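Local coordinates for galactan 1,3-beta-galactosidase (Phanerochaete chrysosporium, PDB 7BYS), which probably trims galactose units from the ends of beta-1,3-galactan chains, coupling a family 43 hydrolase domain to a calcium-binding carbohydrate-binding module, at residues A[35-40]-A[45-50]; A[99-102]-A[106-109]; A[259-264]-A[380-385]; A[7-12]-A[270-275]. All blocks are in the same frame, centred on the assembly; numbering follows the deposited sequence. Where two conformers were deposited one is given.

Contact 1: residues A[35-40]-A[45-50]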
loop_
_atom_site.group_PDB
_atom_site.type_symbol
_atom_site.label_atom_id
_atom_site.label_comp_id
_atom_site.label_asym_id
_atom_site.label_seq_id
_atom_site.Cartn_x
_atom_site.Cartn_y
_atom_site.Cartn_z
ATOM N N GLY A 35 3.923 11.733 0.793
ATOM C CA GLY A 35 3.466 10.797 1.799
ATOM C C GLY A 35 3.944 11.195 3.172
ATOM O O GLY A 35 4.636 12.200 3.352
ATOM N N GLU A 36 3.552 10.381 4.148
ATOM C CA GLU A 36 3.968 10.577 5.534
ATOM C C GLU A 36 5.377 10.029 5.738
ATOM O O GLU A 36 5.648 8.862 5.443
ATOM C CB GLU A 36 3.007 9.835 6.463
ATOM C CG GLU A 36 1.546 10.164 6.227
ATOM C CD GLU A 36 0.627 9.019 6.607
ATOM O OE1 GLU A 36 1.092 8.053 7.252
ATOM O OE2 GLU A 36 -0.558 9.048 6.239
ATOM N N ASP A 37 6.271 10.861 6.283
ATOM C CA ASP A 37 7.602 10.398 6.672
ATOM C C ASP A 37 7.486 9.791 8.063
ATOM O O ASP A 37 7.205 10.493 9.034
ATOM C CB ASP A 37 8.576 11.573 6.662
ATOM C CG ASP A 37 10.006 11.168 6.987
ATOM O OD1 ASP A 37 10.232 10.064 7.519
ATOM O OD2 ASP A 37 10.922 11.971 6.713
ATOM N N LYS A 38 7.685 8.483 8.168
ATOM C CA LYS A 38 7.585 7.808 9.455
ATOM C C LYS A 38 8.927 7.217 9.872
ATOM O O LYS A 38 8.972 6.219 10.583
ATOM C CB LYS A 38 6.488 6.747 9.426
ATOM C CG LYS A 38 5.101 7.344 9.197
ATOM C CD LYS A 38 4.001 6.284 9.166
ATOM C CE LYS A 38 2.825 6.667 10.076
ATOM N NZ LYS A 38 2.276 8.040 9.817
ATOM N N SER A 39 10.033 7.849 9.465
ATOM C CA SER A 39 11.347 7.230 9.625
ATOM C C SER A 39 11.759 7.055 11.079
ATOM O O SER A 39 12.680 6.278 11.351
ATOM C CB SER A 39 12.411 8.027 8.880
ATOM O OG SER A 39 12.428 9.353 9.352
ATOM N N HIS A 40 11.124 7.751 12.017
ATOM C CA HIS A 40 11.421 7.512 13.424
ATOM C C HIS A 40 10.323 6.722 14.129
ATOM O O HIS A 40 10.184 6.783 15.358
ATOM C CB HIS A 40 11.828 8.800 14.133
ATOM C CG HIS A 40 13.145 9.331 13.655
ATOM N ND1 HIS A 40 13.354 10.659 13.345
ATOM C CD2 HIS A 40 14.314 8.697 13.396
ATOM C CE1 HIS A 40 14.601 10.821 12.935
ATOM N NE2 HIS A 40 15.204 9.646 12.956
ATOM N N PHE A 45 3.627 13.826 13.425
ATOM C CA PHE A 45 4.076 14.475 12.203
ATOM C C PHE A 45 5.576 14.736 12.237
ATOM O O PHE A 45 6.077 15.423 13.138
ATOM C CB PHE A 45 3.320 15.782 12.023
ATOM C CG PHE A 45 3.663 16.522 10.760
ATOM C CD1 PHE A 45 3.810 15.845 9.555
ATOM C CD2 PHE A 45 3.798 17.901 10.767
ATOM C CE1 PHE A 45 4.091 16.525 8.395
ATOM C CE2 PHE A 45 4.081 18.585 9.599
ATOM C CZ PHE A 45 4.239 17.896 8.417
ATOM N N LYS A 46 6.282 14.197 11.247
ATOM C CA LYS A 46 7.660 14.554 10.955
ATOM C C LYS A 46 7.782 15.358 9.671
ATOM O O LYS A 46 8.410 16.418 9.669
ATOM C CB LYS A 46 8.535 13.297 10.859
ATOM C CG LYS A 46 9.984 13.603 10.489
ATOM C CD LYS A 46 10.824 12.336 10.478
ATOM C CE LYS A 46 12.240 12.616 9.998
ATOM N NZ LYS A 46 13.038 13.317 11.042
ATOM N N ALA A 47 7.189 14.878 8.571
ATOM C CA ALA A 47 7.197 15.632 7.324
ATOM C C ALA A 47 6.232 14.989 6.345
ATOM O O ALA A 47 5.931 13.793 6.435
ATOM C CB ALA A 47 8.596 15.664 6.701
ATOM N N VAL A 48 5.759 15.795 5.397
ATOM C CA VAL A 48 5.226 15.269 4.143
ATOM C C VAL A 48 6.403 15.254 3.174
ATOM O O VAL A 48 6.947 16.311 2.841
ATOM C CB VAL A 48 4.065 16.113 3.599
ATOM C CG1 VAL A 48 3.632 15.587 2.219
ATOM C CG2 VAL A 48 2.878 16.091 4.557
ATOM N N SER A 49 6.811 14.062 2.750
ATOM C CA SER A 49 7.901 13.884 1.814
ATOM C C SER A 49 7.453 14.159 0.383
ATOM O O SER A 49 6.256 14.242 0.077
ATOM C CB SER A 49 8.430 12.459 1.908
ATOM O OG SER A 49 7.358 11.547 1.689
ATOM N N CYS A 50 8.440 14.303 -0.500
ATOM C CA CYS A 50 8.190 14.536 -1.914
ATOM C C CYS A 50 9.257 13.809 -2.709
ATOM O O CYS A 50 10.440 14.161 -2.614
ATOM C CB CYS A 50 8.246 16.038 -2.228
ATOM S SG CYS A 50 7.474 16.463 -3.847
HETATM O O HOH W 1 5.273 12.478 9.204
#
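Gly-35 to Asp-37 run antiparallel to Ala-47 to Ser-49, held by Ser-49 N to Gly-35 O (2.9 Å) and Asp-37 N to Ala-47 O (3.0 Å), with Glu-36 opposite Val-48 as a non-hydrogen-bonded pair. This is the loop end of the beta hairpin of strands 30-36 and 48-53, in one blade of the five-bladed family 43 beta-propeller. Beyond the strands, water 1 accepts from Lys-46 N at 2.9 Å and lies 2.8 Å from Asp-37 O. The Asp-37 carboxylate, CG anti to the backbone N (chi1 -177°), turns over the aliphatic run of Lys-46, OD2 3.6 Å from CE. Its OD1 makes an Asx turn, taking Ser-39 N nearly head-on and Ser-39 OG from the syn side, while OD2 pairs with Arg-61. With an alanine at Asp-37, both Ser-39 donors would probably lose their shared acceptor and Arg-61 its charge mate. Glu-36 borders the sugar site, beside Glu-81 and Arg-82, which bind galactose; its OE2 accepts from Arg-82 N, and Lys-38 NZ meets Glu-36 OE1 from above the carboxylate plane (2.8 Å). Lys-46, bent at its last torsion (chi4 74°), brings NZ obliquely to the His-40 ring, 3.5 Å from CE1.

Contact 2: residues A[99-102]-A[106-109]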
loop_
_atom_site.group_PDB
_atom_site.type_symbol
_atom_site.label_atom_id
_atom_site.label_comp_id
_atom_site.label_asym_id
_atom_site.label_seq_id
_atom_site.Cartn_x
_atom_site.Cartn_y
_atom_site.Cartn_z
ATOM N N HIS A 99 -5.339 14.841 6.228
ATOM C CA HIS A 99 -6.056 14.621 7.475
ATOM C C HIS A 99 -5.229 15.252 8.590
ATOM O O HIS A 99 -4.058 14.896 8.777
ATOM C CB HIS A 99 -6.226 13.117 7.691
ATOM C CG HIS A 99 -6.783 12.732 9.032
ATOM N ND1 HIS A 99 -6.773 11.425 9.467
ATOM C CD2 HIS A 99 -7.386 13.450 10.013
ATOM C CE1 HIS A 99 -7.325 11.355 10.666
ATOM N NE2 HIS A 99 -7.701 12.570 11.024
ATOM N N SER A 100 -5.826 16.215 9.288
ATOM C CA SER A 100 -5.173 16.944 10.366
ATOM C C SER A 100 -5.840 16.533 11.674
ATOM O O SER A 100 -7.069 16.596 11.793
ATOM C CB SER A 100 -5.327 18.442 10.102
ATOM O OG SER A 100 -4.855 19.220 11.192
ATOM N N ASP A 101 -5.050 16.072 12.641
ATOM C CA ASP A 101 -5.680 15.573 13.855
ATOM C C ASP A 101 -4.759 15.734 15.057
ATOM O O ASP A 101 -3.578 16.085 14.933
ATOM C CB ASP A 101 -6.136 14.112 13.701
ATOM C CG ASP A 101 -7.554 13.884 14.211
ATOM O OD1 ASP A 101 -7.860 14.366 15.330
ATOM O OD2 ASP A 101 -8.366 13.253 13.496
ATOM N N SER A 102 -5.348 15.503 16.230
ATOM C CA SER A 102 -4.628 15.285 17.475
ATOM C C SER A 102 -4.234 13.814 17.582
ATOM O O SER A 102 -4.727 12.959 16.844
ATOM C CB SER A 102 -5.503 15.697 18.662
ATOM O OG SER A 102 -6.707 14.955 18.691
ATOM N N GLY A 106 -9.269 12.848 18.026
ATOM C CA GLY A 106 -10.499 13.487 18.437
ATOM C C GLY A 106 -10.839 14.776 17.731
ATOM O O GLY A 106 -11.968 15.252 17.864
ATOM N N ALA A 107 -9.898 15.361 16.985
ATOM C CA ALA A 107 -10.110 16.647 16.325
ATOM C C ALA A 107 -10.781 16.515 14.960
ATOM O O ALA A 107 -11.598 17.369 14.599
ATOM C CB ALA A 107 -8.781 17.395 16.187
ATOM N N ALA A 108 -10.441 15.472 14.196
ATOM C CA ALA A 108 -11.122 15.114 12.946
ATOM C C ALA A 108 -11.271 16.297 11.984
ATOM O O ALA A 108 -12.374 16.697 11.621
ATOM C CB ALA A 108 -12.472 14.455 13.231
ATOM N N MET A 109 -10.128 16.828 11.551
ATOM C CA MET A 109 -10.102 17.963 10.642
ATOM C C MET A 109 -9.354 17.629 9.357
ATOM O O MET A 109 -8.709 16.582 9.232
ATOM C CB MET A 109 -9.455 19.176 11.320
ATOM C CG MET A 109 -10.258 19.689 12.495
ATOM S SD MET A 109 -9.338 20.892 13.466
ATOM C CE MET A 109 -10.584 21.408 14.648
#
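Asp-101 turns its carboxylate across to the backbone of Ala-107 and Ala-108, and one oxygen, OD1, receives three N-H groups from three directions. Ala-107 N comes in on the syn lone pair of Asp-101 OD1 at 2.8 Å, and Ser-102 N, from the carboxylate's own strand, on the anti one. Ala-108 N reaches Asp-101 OD1 from above the carboxylate plane, 45° out of it, at 3.0 Å. The other oxygen faces back along the strand: Asp-101 OD2 offers its anti lone pair to His-99 NE2 at 2.6 Å, and lies nearly in the imidazole plane. With both ends engaged, the carboxylate is held against rotation and helps to orient the histidine ring, whose CD2 edge also meets Met-109 O at 3.5 Å. The contact closes the hairpin from strand 93-101 to strand 109-115 within a propeller blade, where Ser-100 and Met-109 are an antiparallel hydrogen-bonded pair: Ser-100 N to Met-109 O is 2.9 Å and Met-109 N to Ser-100 O 3.1 Å. His-99 lies next to Glu-81 and Asp-137, both galactose-binding, so Asp-101 probably steadies a histidine that adjoins the sugar-binding residues. Met-109 rests its CB 3.5 Å from Ser-100 O, and the extended chain beyond leads away. At the turn, Ser-102 OG and Gly-106 N share Asn-104 OD1, and Lys-129 NZ hydrogen-bonds to the carbonyl oxygens of Ala-107 and Ala-108.

Contact 3: residues A[259-264]-A[380-385]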
loop_
_atom_site.group_PDB
_atom_site.type_symbol
_atom_site.label_atom_id
_atom_site.label_comp_id
_atom_site.label_asym_id
_atom_site.label_seq_id
_atom_site.Cartn_x
_atom_site.Cartn_y
_atom_site.Cartn_z
ATOM N N ARG A 259 1.039 -1.376 3.928
ATOM C CA ARG A 259 1.003 -2.451 4.922
ATOM C C ARG A 259 1.499 -1.822 6.217
ATOM O O ARG A 259 2.706 -1.665 6.418
ATOM C CB ARG A 259 1.861 -3.647 4.515
ATOM C CG ARG A 259 1.919 -4.723 5.610
ATOM C CD ARG A 259 2.589 -5.995 5.110
ATOM N NE ARG A 259 1.808 -6.562 4.020
ATOM C CZ ARG A 259 2.290 -7.299 3.028
ATOM N NH1 ARG A 259 3.595 -7.588 2.953
ATOM N NH2 ARG A 259 1.466 -7.730 2.086
ATOM N N TRP A 260 0.562 -1.424 7.074
ATOM C CA TRP A 260 0.916 -0.718 8.296
ATOM C C TRP A 260 1.509 -1.691 9.298
ATOM O O TRP A 260 0.955 -2.770 9.542
ATOM C CB TRP A 260 -0.332 -0.081 8.899
ATOM C CG TRP A 260 -0.944 0.971 8.033
ATOM C CD1 TRP A 260 -2.176 0.931 7.459
ATOM C CD2 TRP A 260 -0.360 2.227 7.661
ATOM N NE1 TRP A 260 -2.394 2.075 6.733
ATOM C CE2 TRP A 260 -1.301 2.894 6.850
ATOM C CE3 TRP A 260 0.860 2.857 7.941
ATOM C CZ2 TRP A 260 -1.062 4.155 6.306
ATOM C CZ3 TRP A 260 1.095 4.115 7.404
ATOM C CH2 TRP A 260 0.135 4.750 6.597
ATOM N N ARG A 261 2.626 -1.302 9.899
ATOM C CA ARG A 261 3.281 -2.113 10.921
ATOM C C ARG A 261 3.337 -1.273 12.190
ATOM O O ARG A 261 4.302 -0.526 12.403
ATOM C CB ARG A 261 4.673 -2.508 10.451
ATOM C CG ARG A 261 5.275 -3.558 11.329
ATOM C CD ARG A 261 6.548 -4.048 10.758
ATOM N NE ARG A 261 7.128 -5.040 11.647
ATOM C CZ ARG A 261 8.219 -5.723 11.349
ATOM N NH1 ARG A 261 8.819 -5.504 10.189
ATOM N NH2 ARG A 261 8.700 -6.616 12.205
ATOM N N PRO A 262 2.314 -1.349 13.055
ATOM C CA PRO A 262 2.247 -0.419 14.203
ATOM C C PRO A 262 3.458 -0.429 15.122
ATOM O O PRO A 262 3.818 0.633 15.642
ATOM C CB PRO A 262 0.971 -0.849 14.942
ATOM C CG PRO A 262 0.152 -1.534 13.917
ATOM C CD PRO A 262 1.113 -2.194 12.956
ATOM N N SER A 263 4.111 -1.574 15.318
ATOM C CA SER A 263 5.259 -1.634 16.217
ATOM C C SER A 263 6.557 -1.158 15.572
ATOM O O SER A 263 7.566 -1.025 16.272
ATOM C CB SER A 263 5.446 -3.050 16.767
ATOM O OG SER A 263 5.182 -4.024 15.774
ATOM N N LEU A 264 6.558 -0.890 14.267
ATOM C CA LEU A 264 7.739 -0.444 13.549
ATOM C C LEU A 264 7.235 0.336 12.333
ATOM O O LEU A 264 7.399 -0.075 11.173
ATOM C CB LEU A 264 8.613 -1.631 13.141
ATOM C CG LEU A 264 10.083 -1.335 12.842
ATOM C CD1 LEU A 264 10.814 -0.837 14.082
ATOM C CD2 LEU A 264 10.762 -2.572 12.275
ATOM N N LEU A 380 17.188 -12.917 7.704
ATOM C CA LEU A 380 15.924 -13.108 8.402
ATOM C C LEU A 380 14.821 -12.362 7.667
ATOM O O LEU A 380 14.950 -11.162 7.399
ATOM C CB LEU A 380 16.044 -12.599 9.837
ATOM C CG LEU A 380 14.924 -13.017 10.785
ATOM C CD1 LEU A 380 14.901 -14.532 10.973
ATOM C CD2 LEU A 380 15.109 -12.329 12.112
ATOM N N VAL A 381 13.750 -13.073 7.322
ATOM C CA VAL A 381 12.641 -12.505 6.560
ATOM C C VAL A 381 11.418 -12.396 7.465
ATOM O O VAL A 381 10.992 -13.387 8.065
ATOM C CB VAL A 381 12.330 -13.343 5.308
ATOM C CG1 VAL A 381 11.184 -12.713 4.539
ATOM C CG2 VAL A 381 13.561 -13.446 4.408
ATOM N N ASP A 382 10.847 -11.194 7.549
ATOM C CA ASP A 382 9.665 -10.965 8.370
ATOM C C ASP A 382 8.446 -11.616 7.732
ATOM O O ASP A 382 8.230 -11.514 6.520
ATOM C CB ASP A 382 9.376 -9.469 8.450
ATOM C CG ASP A 382 10.408 -8.708 9.248
ATOM O OD1 ASP A 382 10.907 -9.253 10.255
ATOM O OD2 ASP A 382 10.702 -7.552 8.863
ATOM N N GLN A 383 7.622 -12.252 8.568
ATOM C CA GLN A 383 6.403 -12.937 8.142
ATOM C C GLN A 383 5.220 -12.348 8.900
ATOM O O GLN A 383 4.911 -12.771 10.031
ATOM C CB GLN A 383 6.524 -14.446 8.352
ATOM C CG GLN A 383 7.618 -15.045 7.491
ATOM C CD GLN A 383 7.835 -16.517 7.773
ATOM O OE1 GLN A 383 8.078 -16.907 8.911
ATOM N NE2 GLN A 383 7.707 -17.341 6.745
ATOM N N PRO A 384 4.520 -11.378 8.311
ATOM C CA PRO A 384 3.354 -10.793 8.981
ATOM C C PRO A 384 2.314 -11.852 9.321
ATOM O O PRO A 384 2.248 -12.926 8.707
ATOM C CB PRO A 384 2.800 -9.807 7.940
ATOM C CG PRO A 384 3.971 -9.474 7.055
ATOM C CD PRO A 384 4.819 -10.735 7.016
ATOM N N ASP A 385 1.475 -11.532 10.312
ATOM C CA ASP A 385 0.273 -12.326 10.532
ATOM C C ASP A 385 -0.508 -12.398 9.226
ATOM O O ASP A 385 -0.669 -11.393 8.534
ATOM C CB ASP A 385 -0.586 -11.687 11.625
ATOM C CG ASP A 385 -0.911 -10.223 11.355
ATOM O OD1 ASP A 385 0.012 -9.387 11.361
ATOM O OD2 ASP A 385 -2.105 -9.911 11.145
HETATM O O HOH W 2 11.574 -7.083 11.971
#
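Arg-261 NH1 and Asp-382 OD2 make a salt bridge of 3.1 Å between the catalytic propeller and the carbohydrate-binding module. The two flat groups stand almost perpendicular, planes 84° apart: the guanidinium comes edge-on, while OD2 is met from 70° above the carboxylate plane rather than in it. Water 2 makes a second, indirect link, accepting from Arg-261 NH2 at 2.9 Å and donating to Asp-382 OD1 at 2.8 Å. The arginine, its CG swung opposite the backbone N (chi1 -169°) and the chain straight from there to NE, reaches across from its loop to the module, and Leu-264 CD2 lies over one face of the guanidinium, 4.1 Å above its plane. A leucine in place of Arg-261 would probably leave Asp-382 without its cationic mate and water 2 without a donor on the propeller side. Farther in, the packing is light: Arg-259 CD touches Pro-384 CG at 4.2 Å, its NE and NH2 being engaged by the carbonyls of Tyr-240 and Trp-239. Pro-384 also rests on Tyr-366, Phe-359 and Val-395 of the module, while Asp-382 adjoins an attached N-acetylglucosamine. At this patch of the domain border, charge and water join the two segments more than close apolar fit.

Contact 4: residues A[7-12]-A[270-275]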
loop_
_atom_site.group_PDB
_atom_site.type_symbol
_atom_site.label_atom_id
_atom_site.label_comp_id
_atom_site.label_asym_id
_atom_site.label_seq_id
_atom_site.Cartn_x
_atom_site.Cartn_y
_atom_site.Cartn_z
ATOM N N ALA A 7 8.720 -5.603 -0.195
ATOM C CA ALA A 7 10.145 -5.363 -0.065
ATOM C C ALA A 7 10.395 -3.970 0.504
ATOM O O ALA A 7 9.529 -3.091 0.476
ATOM C CB ALA A 7 10.814 -5.475 -1.433
ATOM N N ALA A 8 11.599 -3.771 1.027
ATOM C CA ALA A 8 12.033 -2.457 1.500
ATOM C C ALA A 8 12.481 -1.646 0.291
ATOM O O ALA A 8 13.600 -1.808 -0.202
ATOM C CB ALA A 8 13.169 -2.605 2.508
ATOM N N TRP A 9 11.603 -0.778 -0.200
ATOM C CA TRP A 9 11.889 -0.005 -1.403
ATOM C C TRP A 9 12.754 1.189 -1.052
ATOM O O TRP A 9 12.500 1.890 -0.069
ATOM C CB TRP A 9 10.608 0.557 -2.009
ATOM C CG TRP A 9 9.636 -0.432 -2.510
ATOM C CD1 TRP A 9 9.740 -1.789 -2.471
ATOM C CD2 TRP A 9 8.383 -0.140 -3.134
ATOM N NE1 TRP A 9 8.620 -2.364 -3.021
ATOM C CE2 TRP A 9 7.777 -1.372 -3.445
ATOM C CE3 TRP A 9 7.725 1.046 -3.480
ATOM C CZ2 TRP A 9 6.532 -1.459 -4.075
ATOM C CZ3 TRP A 9 6.485 0.961 -4.094
ATOM C CH2 TRP A 9 5.903 -0.287 -4.393
ATOM N N THR A 10 13.759 1.435 -1.882
ATOM C CA THR A 10 14.702 2.512 -1.643
ATOM C C THR A 10 14.606 3.539 -2.758
ATOM O O THR A 10 14.267 3.218 -3.904
ATOM C CB THR A 10 16.148 1.998 -1.532
ATOM O OG1 THR A 10 16.530 1.349 -2.750
ATOM C CG2 THR A 10 16.271 1.029 -0.366
ATOM N N ASP A 11 14.892 4.783 -2.391
ATOM C CA ASP A 11 14.971 5.869 -3.355
ATOM C C ASP A 11 16.309 5.815 -4.094
ATOM O O ASP A 11 17.125 4.912 -3.879
ATOM C CB ASP A 11 14.702 7.212 -2.670
ATOM C CG ASP A 11 15.711 7.557 -1.586
ATOM O OD1 ASP A 11 16.832 6.998 -1.590
ATOM O OD2 ASP A 11 15.396 8.402 -0.722
ATOM N N THR A 12 16.552 6.801 -4.966
ATOM C CA THR A 12 17.792 6.809 -5.740
ATOM C C THR A 12 19.026 6.955 -4.856
ATOM O O THR A 12 20.133 6.618 -5.294
ATOM C CB THR A 12 17.752 7.900 -6.817
ATOM O OG1 THR A 12 17.468 9.160 -6.201
ATOM C CG2 THR A 12 16.696 7.574 -7.872
ATOM N N TYR A 270 4.954 -0.883 1.100
ATOM C CA TYR A 270 4.139 -0.366 0.013
ATOM C C TYR A 270 3.675 -1.556 -0.808
ATOM O O TYR A 270 4.500 -2.317 -1.334
ATOM C CB TYR A 270 4.965 0.617 -0.823
ATOM C CG TYR A 270 5.554 1.703 0.051
ATOM C CD1 TYR A 270 4.739 2.664 0.643
ATOM C CD2 TYR A 270 6.922 1.744 0.318
ATOM C CE1 TYR A 270 5.263 3.638 1.466
ATOM C CE2 TYR A 270 7.460 2.717 1.155
ATOM C CZ TYR A 270 6.629 3.663 1.720
ATOM O OH TYR A 270 7.157 4.632 2.559
ATOM N N ILE A 271 2.362 -1.734 -0.874
ATOM C CA ILE A 271 1.737 -2.853 -1.552
ATOM C C ILE A 271 1.088 -2.259 -2.795
ATOM O O ILE A 271 0.014 -1.649 -2.720
ATOM C CB ILE A 271 0.720 -3.552 -0.640
ATOM C CG1 ILE A 271 1.332 -3.922 0.736
ATOM C CG2 ILE A 271 0.152 -4.785 -1.326
ATOM C CD1 ILE A 271 2.640 -4.697 0.684
ATOM N N TRP A 272 1.763 -2.394 -3.932
ATOM C CA TRP A 272 1.273 -1.882 -5.209
ATOM C C TRP A 272 1.032 -3.053 -6.148
ATOM O O TRP A 272 1.936 -3.871 -6.364
ATOM C CB TRP A 272 2.289 -0.967 -5.881
ATOM C CG TRP A 272 2.543 0.361 -5.241
ATOM C CD1 TRP A 272 2.196 0.780 -3.989
ATOM C CD2 TRP A 272 3.259 1.432 -5.842
ATOM N NE1 TRP A 272 2.653 2.065 -3.779
ATOM C CE2 TRP A 272 3.303 2.486 -4.911
ATOM C CE3 TRP A 272 3.858 1.608 -7.093
ATOM C CZ2 TRP A 272 3.923 3.701 -5.197
ATOM C CZ3 TRP A 272 4.465 2.812 -7.373
ATOM C CH2 TRP A 272 4.507 3.836 -6.430
ATOM N N TYR A 273 -0.171 -3.124 -6.709
ATOM C CA TYR A 273 -0.538 -4.175 -7.645
ATOM C C TYR A 273 -1.328 -3.576 -8.798
ATOM O O TYR A 273 -2.014 -2.559 -8.627
ATOM C CB TYR A 273 -1.437 -5.216 -6.971
ATOM C CG TYR A 273 -0.767 -6.086 -5.942
ATOM C CD1 TYR A 273 0.358 -6.835 -6.257
ATOM C CD2 TYR A 273 -1.271 -6.172 -4.643
ATOM C CE1 TYR A 273 0.962 -7.662 -5.305
ATOM C CE2 TYR A 273 -0.683 -6.992 -3.694
ATOM C CZ TYR A 273 0.441 -7.721 -4.019
ATOM O OH TYR A 273 1.017 -8.524 -3.049
ATOM N N PRO A 274 -1.284 -4.202 -9.970
ATOM C CA PRO A 274 -2.215 -3.809 -11.031
ATOM C C PRO A 274 -3.651 -3.984 -10.556
ATOM O O PRO A 274 -3.983 -4.934 -9.847
ATOM C CB PRO A 274 -1.886 -4.777 -12.180
ATOM C CG PRO A 274 -0.494 -5.316 -11.860
ATOM C CD PRO A 274 -0.461 -5.361 -10.351
ATOM N N LEU A 275 -4.496 -3.050 -10.942
ATOM C CA LEU A 275 -5.930 -3.136 -10.701
ATOM C C LEU A 275 -6.528 -3.326 -12.086
ATOM O O LEU A 275 -6.589 -2.381 -12.879
ATOM C CB LEU A 275 -6.433 -1.861 -10.037
ATOM C CG LEU A 275 -7.771 -1.878 -9.303
ATOM C CD1 LEU A 275 -7.817 -2.955 -8.215
ATOM C CD2 LEU A 275 -8.030 -0.500 -8.686
HETATM O O HOH W 3 6.899 -2.721 -0.159
#
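An aromatic cluster of Trp-9, Tyr-270 and Trp-272 fastens the N-terminal segment onto strand 269-276, the third strand of the four-stranded propeller blade that runs from 242-249 to 283-284. Trp-9 enters edge first: its CH2 reaches CD2 of Trp-272 at 3.5 Å and its CZ3 stands over the centre of the Trp-272 indole, a T-shaped (edge-to-face) pair with planes 86° apart. The second torsion of Trp-9 (chi2 1°) turns CD1 back over CA and throws the six-membered ring forward into this position. Over one face of that ring lies Tyr-270 CB, 3.8 Å from the centroid, in a CH-pi contact; the tyrosine ring itself is tilted obliquely, and its OH is bound by Ile-17 O and Ala-19 N. Tyr-270 O lies 3.5 Å from Trp-9 CZ2. Water 3 sits above the same face of the indole, toward its rim, accepting from Tyr-270 N at 3.0 Å and donating to Ala-7 O at 2.7 Å. Trp-9 NE1 finds its acceptor in Val-4 O, and Trp-33 extends the cluster on the tyrosine and tryptophan of the strand. The grip is therefore apolar and pi-based at its centre, with ring C-H groups aimed at an electron-rich face, while water carries the polar link between the two backbones.

Overall arrangement
Contacts 1 and 2 each close a hairpin within their own propeller blade, with an aspartate at the end of the first strand, turned onto its own segment in contact 1 and onto the opposite backbone in contact 2; both back the galactose site, centres about 17 Å apart. Contact 1 is largely buried, contact 2 only partly. Contacts 3 and 4 join parts far apart in sequence and draw on neighbouring paired strands of one blade, 252-259 and 269-276, meeting where Arg-259 CZ packs on Ile-271 CD1 at 3.5 Å. Contact 4, deep near the centre of the chain, is aromatic; contact 3, at the partly exposed domain junction, is ionic and water-assisted. Contact 3 also reaches contact 1, Trp-260 CH2 lying 3.5 Å from Glu-36 OE1.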